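Long-range contact in beta-hydroxyacyl-(Acyl-carrier-protein) dehydratase FabA/FabZ (Xenorhabdus doucetiae, PDB 6QSR), which probably acts as a hotdog-fold 3-hydroxyacyl-ACP dehydratase, working as one half of a heterocomplex in the biosynthesis of aryl polyene pigments: residues S103-Q117 against V153-K166. Residues are numbered along the deposited sequence; the frame is centred on the assembly and turned at random. Where two conformers were deposited one is given.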
loop_
_atom_site.group_PDB
_atom_site.type_symbol
_atom_site.label_atom_id
_atom_site.label_comp_id
_atom_site.label_asym_id
_atom_site.label_seq_id
_atom_site.Cartn_x
_atom_site.Cartn_y
_atom_site.Cartn_z
ATOM N N SER B 103 6.139 17.444 -5.163
ATOM C CA SER B 103 5.883 16.851 -3.848
ATOM C C SER B 103 7.073 15.967 -3.459
ATOM O O SER B 103 7.640 15.286 -4.315
ATOM C CB SER B 103 4.593 16.021 -3.865
ATOM O OG SER B 103 4.511 15.171 -2.735
ATOM N N ALA B 104 7.463 16.022 -2.184
ATOM C CA ALA B 104 8.545 15.195 -1.635
ATOM C C ALA B 104 8.037 14.022 -0.796
ATOM O O ALA B 104 8.828 13.157 -0.411
ATOM C CB ALA B 104 9.488 16.059 -0.799
ATOM N N LEU B 105 6.733 13.990 -0.518
ATOM C CA LEU B 105 6.142 12.997 0.375
ATOM C C LEU B 105 4.738 12.665 -0.066
ATOM O O LEU B 105 4.008 13.539 -0.518
ATOM C CB LEU B 105 6.055 13.547 1.797
ATOM C CG LEU B 105 7.354 13.740 2.571
ATOM C CD1 LEU B 105 7.124 14.711 3.717
ATOM C CD2 LEU B 105 7.894 12.408 3.066
ATOM N N GLY B 106 4.358 11.405 0.105
ATOM C CA GLY B 106 2.999 10.952 -0.173
ATOM C C GLY B 106 2.593 9.958 0.888
ATOM O O GLY B 106 3.411 9.154 1.335
ATOM N N MET B 107 1.334 10.020 1.303
ATOM C CA MET B 107 0.834 9.125 2.327
ATOM C C MET B 107 -0.511 8.575 1.930
ATOM O O MET B 107 -1.373 9.310 1.450
ATOM C CB MET B 107 0.649 9.867 3.640
ATOM C CG MET B 107 1.918 10.430 4.229
ATOM S SD MET B 107 1.483 11.187 5.795
ATOM C CE MET B 107 2.783 10.510 6.806
ATOM N N LEU B 108 -0.680 7.282 2.162
ATOM C CA LEU B 108 -1.977 6.665 2.089
ATOM C C LEU B 108 -2.589 6.762 3.490
ATOM O O LEU B 108 -1.969 6.332 4.472
ATOM C CB LEU B 108 -1.820 5.222 1.628
ATOM C CG LEU B 108 -3.091 4.453 1.287
ATOM C CD1 LEU B 108 -3.833 5.067 0.117
ATOM C CD2 LEU B 108 -2.712 3.013 0.997
ATOM N N LEU B 109 -3.771 7.376 3.583
ATOM C CA LEU B 109 -4.511 7.512 4.850
ATOM C C LEU B 109 -5.516 6.382 5.060
ATOM O O LEU B 109 -5.858 6.052 6.196
ATOM C CB LEU B 109 -5.301 8.822 4.882
ATOM C CG LEU B 109 -4.594 10.174 4.824
ATOM C CD1 LEU B 109 -5.635 11.285 4.954
ATOM C CD2 LEU B 109 -3.532 10.278 5.910
ATOM N N GLY B 110 -6.057 5.839 3.979
ATOM C CA GLY B 110 -7.048 4.783 4.118
ATOM C C GLY B 110 -7.539 4.190 2.822
ATOM O O GLY B 110 -7.329 4.748 1.738
ATOM N N GLY B 111 -8.194 3.040 2.961
ATOM C CA GLY B 111 -8.809 2.326 1.856
ATOM C C GLY B 111 -10.100 1.692 2.320
ATOM O O GLY B 111 -10.238 1.347 3.500
ATOM N N ARG B 112 -11.039 1.551 1.391
ATOM C CA ARG B 112 -12.377 1.077 1.672
ATOM C C ARG B 112 -12.796 0.138 0.564
ATOM O O ARG B 112 -12.687 0.493 -0.610
ATOM C CB ARG B 112 -13.360 2.248 1.717
ATOM C CG ARG B 112 -13.230 3.110 2.956
ATOM C CD ARG B 112 -14.157 4.321 2.903
ATOM N NE ARG B 112 -15.518 3.972 3.321
ATOM C CZ ARG B 112 -16.638 4.592 2.934
ATOM N NH1 ARG B 112 -16.620 5.633 2.093
ATOM N NH2 ARG B 112 -17.808 4.160 3.400
ATOM N N ALA B 113 -13.256 -1.052 0.955
ATOM C CA ALA B 113 -13.744 -2.085 0.041
ATOM C C ALA B 113 -12.836 -2.297 -1.177
ATOM O O ALA B 113 -13.264 -2.287 -2.342
ATOM C CB ALA B 113 -15.179 -1.795 -0.345
ATOM N N VAL B 114 -11.554 -2.477 -0.884
ATOM C CA VAL B 114 -10.594 -2.848 -1.913
ATOM C C VAL B 114 -10.752 -4.356 -2.108
ATOM O O VAL B 114 -10.174 -5.146 -1.380
ATOM C CB VAL B 114 -9.163 -2.401 -1.558
ATOM C CG1 VAL B 114 -8.206 -2.747 -2.690
ATOM C CG2 VAL B 114 -9.159 -0.905 -1.264
ATOM N N ARG B 115 -11.578 -4.735 -3.085
ATOM C CA ARG B 115 -11.982 -6.127 -3.288
ATOM C C ARG B 115 -11.335 -6.683 -4.551
ATOM O O ARG B 115 -11.430 -6.076 -5.614
ATOM C CB ARG B 115 -13.509 -6.221 -3.372
ATOM C CG ARG B 115 -14.187 -5.690 -2.118
ATOM C CD ARG B 115 -15.573 -6.249 -1.923
ATOM N NE ARG B 115 -16.117 -5.835 -0.626
ATOM C CZ ARG B 115 -17.107 -4.965 -0.430
ATOM N NH1 ARG B 115 -17.740 -4.368 -1.446
ATOM N NH2 ARG B 115 -17.487 -4.695 0.815
ATOM N N CYS B 116 -10.681 -7.834 -4.402
ATOM C CA CYS B 116 -9.920 -8.463 -5.477
ATOM C C CYS B 116 -10.622 -9.754 -5.899
ATOM O O CYS B 116 -11.029 -10.538 -5.054
ATOM C CB CYS B 116 -8.492 -8.741 -4.987
ATOM S SG CYS B 116 -7.241 -8.917 -6.280
ATOM N N GLN B 117 -10.739 -9.964 -7.208
ATOM C CA GLN B 117 -11.337 -11.182 -7.749
ATOM C C GLN B 117 -10.377 -12.374 -7.680
ATOM O O GLN B 117 -10.814 -13.520 -7.790
ATOM C CB GLN B 117 -11.750 -10.957 -9.205
ATOM C CG GLN B 117 -12.801 -9.874 -9.390
ATOM C CD GLN B 117 -14.113 -10.212 -8.720
ATOM O OE1 GLN B 117 -14.449 -11.381 -8.542
ATOM N NE2 GLN B 117 -14.866 -9.189 -8.347
ATOM N N VAL B 153 -12.181 -6.601 -15.121
ATOM C CA VAL B 153 -11.986 -5.916 -13.838
ATOM C C VAL B 153 -11.578 -6.945 -12.777
ATOM O O VAL B 153 -12.306 -7.904 -12.533
ATOM C CB VAL B 153 -13.272 -5.181 -13.391
ATOM C CG1 VAL B 153 -13.104 -4.604 -11.998
ATOM C CG2 VAL B 153 -13.638 -4.085 -14.392
ATOM N N LEU B 154 -10.421 -6.723 -12.153
ATOM C CA LEU B 154 -9.883 -7.595 -11.109
ATOM C C LEU B 154 -9.941 -7.010 -9.698
ATOM O O LEU B 154 -9.965 -7.771 -8.737
ATOM C CB LEU B 154 -8.429 -7.939 -11.425
ATOM C CG LEU B 154 -8.171 -8.704 -12.722
ATOM C CD1 LEU B 154 -6.672 -8.895 -12.886
ATOM C CD2 LEU B 154 -8.885 -10.044 -12.743
ATOM N N VAL B 155 -9.915 -5.678 -9.576
ATOM C CA VAL B 155 -9.972 -4.998 -8.282
ATOM C C VAL B 155 -10.817 -3.736 -8.414
ATOM O O VAL B 155 -10.717 -3.030 -9.415
ATOM C CB VAL B 155 -8.560 -4.587 -7.780
ATOM C CG1 VAL B 155 -8.630 -4.050 -6.356
ATOM C CG2 VAL B 155 -7.593 -5.754 -7.855
ATOM N N THR B 156 -11.648 -3.467 -7.410
ATOM C CA THR B 156 -12.330 -2.174 -7.271
ATOM C C THR B 156 -12.012 -1.666 -5.873
ATOM O O THR B 156 -11.628 -2.451 -5.006
ATOM C CB THR B 156 -13.862 -2.259 -7.476
ATOM O OG1 THR B 156 -14.443 -3.191 -6.556
ATOM C CG2 THR B 156 -14.197 -2.669 -8.907
ATOM N N GLY B 157 -12.160 -0.363 -5.653
ATOM C CA GLY B 157 -11.831 0.216 -4.354
ATOM C C GLY B 157 -11.938 1.725 -4.279
ATOM O O GLY B 157 -12.039 2.395 -5.315
ATOM N N ARG B 158 -11.917 2.250 -3.047
ATOM C CA ARG B 158 -11.744 3.684 -2.794
ATOM C C ARG B 158 -10.545 3.904 -1.889
ATOM O O ARG B 158 -10.356 3.168 -0.911
ATOM C CB ARG B 158 -12.979 4.301 -2.146
ATOM C CG ARG B 158 -14.165 4.419 -3.081
ATOM C CD ARG B 158 -15.248 5.298 -2.479
ATOM N NE ARG B 158 -16.396 5.404 -3.373
ATOM C CZ ARG B 158 -17.517 6.069 -3.099
ATOM N NH1 ARG B 158 -17.671 6.698 -1.933
ATOM N NH2 ARG B 158 -18.495 6.097 -4.000
ATOM N N LEU B 159 -9.740 4.913 -2.228
ATOM C CA LEU B 159 -8.539 5.283 -1.477
ATOM C C LEU B 159 -8.575 6.748 -1.049
ATOM O O LEU B 159 -9.076 7.602 -1.783
ATOM C CB LEU B 159 -7.277 5.063 -2.331
ATOM C CG LEU B 159 -6.650 3.676 -2.290
ATOM C CD1 LEU B 159 -7.589 2.669 -2.923
ATOM C CD2 LEU B 159 -5.318 3.658 -3.015
ATOM N N ASN B 160 -8.007 7.021 0.128
ATOM C CA ASN B 160 -7.788 8.384 0.613
ATOM C C ASN B 160 -6.295 8.614 0.815
ATOM O O ASN B 160 -5.608 7.776 1.401
ATOM C CB ASN B 160 -8.552 8.621 1.920
ATOM C CG ASN B 160 -10.056 8.615 1.723
ATOM O OD1 ASN B 160 -10.570 9.165 0.754
ATOM N ND2 ASN B 160 -10.770 7.991 2.647
ATOM N N THR B 161 -5.806 9.755 0.330
ATOM C CA THR B 161 -4.380 10.088 0.351
ATOM C C THR B 161 -4.127 11.458 0.970
ATOM O O THR B 161 -5.045 12.253 1.141
ATOM C CB THR B 161 -3.807 10.097 -1.071
ATOM O OG1 THR B 161 -4.632 10.918 -1.904
ATOM C CG2 THR B 161 -3.741 8.674 -1.632
ATOM N N TYR B 162 -2.862 11.714 1.289
ATOM C CA TYR B 162 -2.437 12.923 1.996
ATOM C C TYR B 162 -1.013 13.233 1.556
ATOM O O TYR B 162 -0.165 12.338 1.502
ATOM C CB TYR B 162 -2.548 12.670 3.503
ATOM C CG TYR B 162 -1.995 13.705 4.476
ATOM C CD1 TYR B 162 -2.112 15.081 4.250
ATOM C CD2 TYR B 162 -1.415 13.286 5.680
ATOM C CE1 TYR B 162 -1.621 16.001 5.175
ATOM C CE2 TYR B 162 -0.929 14.191 6.606
ATOM C CZ TYR B 162 -1.036 15.543 6.359
ATOM O OH TYR B 162 -0.540 16.419 7.299
ATOM N N GLN B 163 -0.766 14.495 1.221
ATOM C CA GLN B 163 0.517 14.917 0.674
ATOM C C GLN B 163 1.056 16.057 1.543
ATOM O O GLN B 163 0.889 17.228 1.206
ATOM C CB GLN B 163 0.337 15.322 -0.798
ATOM C CG GLN B 163 1.439 14.819 -1.713
ATOM C CD GLN B 163 1.085 14.929 -3.181
ATOM O OE1 GLN B 163 1.202 13.957 -3.932
ATOM N NE2 GLN B 163 0.642 16.110 -3.599
ATOM N N PRO B 164 1.683 15.713 2.684
ATOM C CA PRO B 164 2.135 16.741 3.615
ATOM C C PRO B 164 3.467 17.356 3.212
ATOM O O PRO B 164 4.229 16.741 2.459
ATOM C CB PRO B 164 2.310 15.961 4.915
ATOM C CG PRO B 164 2.758 14.612 4.463
ATOM C CD PRO B 164 2.046 14.361 3.159
ATOM N N ASN B 165 3.729 18.564 3.717
ATOM C CA ASN B 165 5.078 19.132 3.740
ATOM C C ASN B 165 5.913 18.334 4.730
ATOM O O ASN B 165 5.368 17.713 5.644
ATOM C CB ASN B 165 5.069 20.596 4.207
ATOM C CG ASN B 165 4.469 21.538 3.185
ATOM O OD1 ASN B 165 3.420 21.260 2.607
ATOM N ND2 ASN B 165 5.129 22.670 2.967
ATOM N N LYS B 166 7.232 18.387 4.560
ATOM C CA LYS B 166 8.174 17.802 5.524
ATOM C C LYS B 166 7.988 18.370 6.942
ATOM O O LYS B 166 8.071 17.624 7.918
ATOM C CB LYS B 166 9.614 18.016 5.040
ATOM C CG LYS B 166 10.716 17.609 6.007
ATOM C CD LYS B 166 10.695 16.128 6.340
ATOM C CE LYS B 166 11.947 15.768 7.126
ATOM N NZ LYS B 166 12.019 14.325 7.462
HETATM O O HOH W 1 4.600 16.322 -0.222
HETATM O O HOH W 2 -15.101 -1.779 -4.233
#
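With chi1 at 172°, Tyr162 swings its ring away from its own N and beside its carbonyl carbon, while Met107 holds CG beside its own N and bends at chi3 (133°); the two therefore run side by side, Met107 SD 3.6 Å from Tyr162 CD2 in an oblique Met-aromatic contact. The pair belongs to antiparallel strands 107-116 and 153-162 of the hotdog sheet. Pro164 CD lies over one face of the ring, and Leu109 packs CG 3.5 Å from Tyr162 CB. Thioether, proline and leucine suit a ring whose hydroxyl reaches past them to hydrogen-bond Glu168.

Leu109 joins this group because a classic beta bulge sets it and Gly110 opposite Asn160. Both N-H groups converge from the same face on Asn160 O, Leu109 N at 2.9 Å and Gly110 N at a longer 3.3 Å. On the face carrying Leu108, Leu159 and Val155, Leu108 CD1 touches Leu159 CD2, and beta-branched Val114 meets Val155 CG1 through its own CG1 and also touches Ile80 and Met83 of helix 79-97. Gly157, without a side chain, brings its CA within 4.1 Å of Val114 CA, beside Val114 CG2.

Arg112 and Arg158 share the outer face, their NH1 atoms 4.3 Å apart, the like charges probably eased by solvent and, for Arg158, by a long, weak ion pair with Glu144; nearby Arg115 salt-bridges Glu66 of the partner chain, whose strand extends the sheet. At the second register shift, Ala113 O faces Thr156 O instead of an N-H; a water donates to Ala113 O at 2.7 Å and also hydrogen-bonds Thr156 OG1 at 2.8 Å.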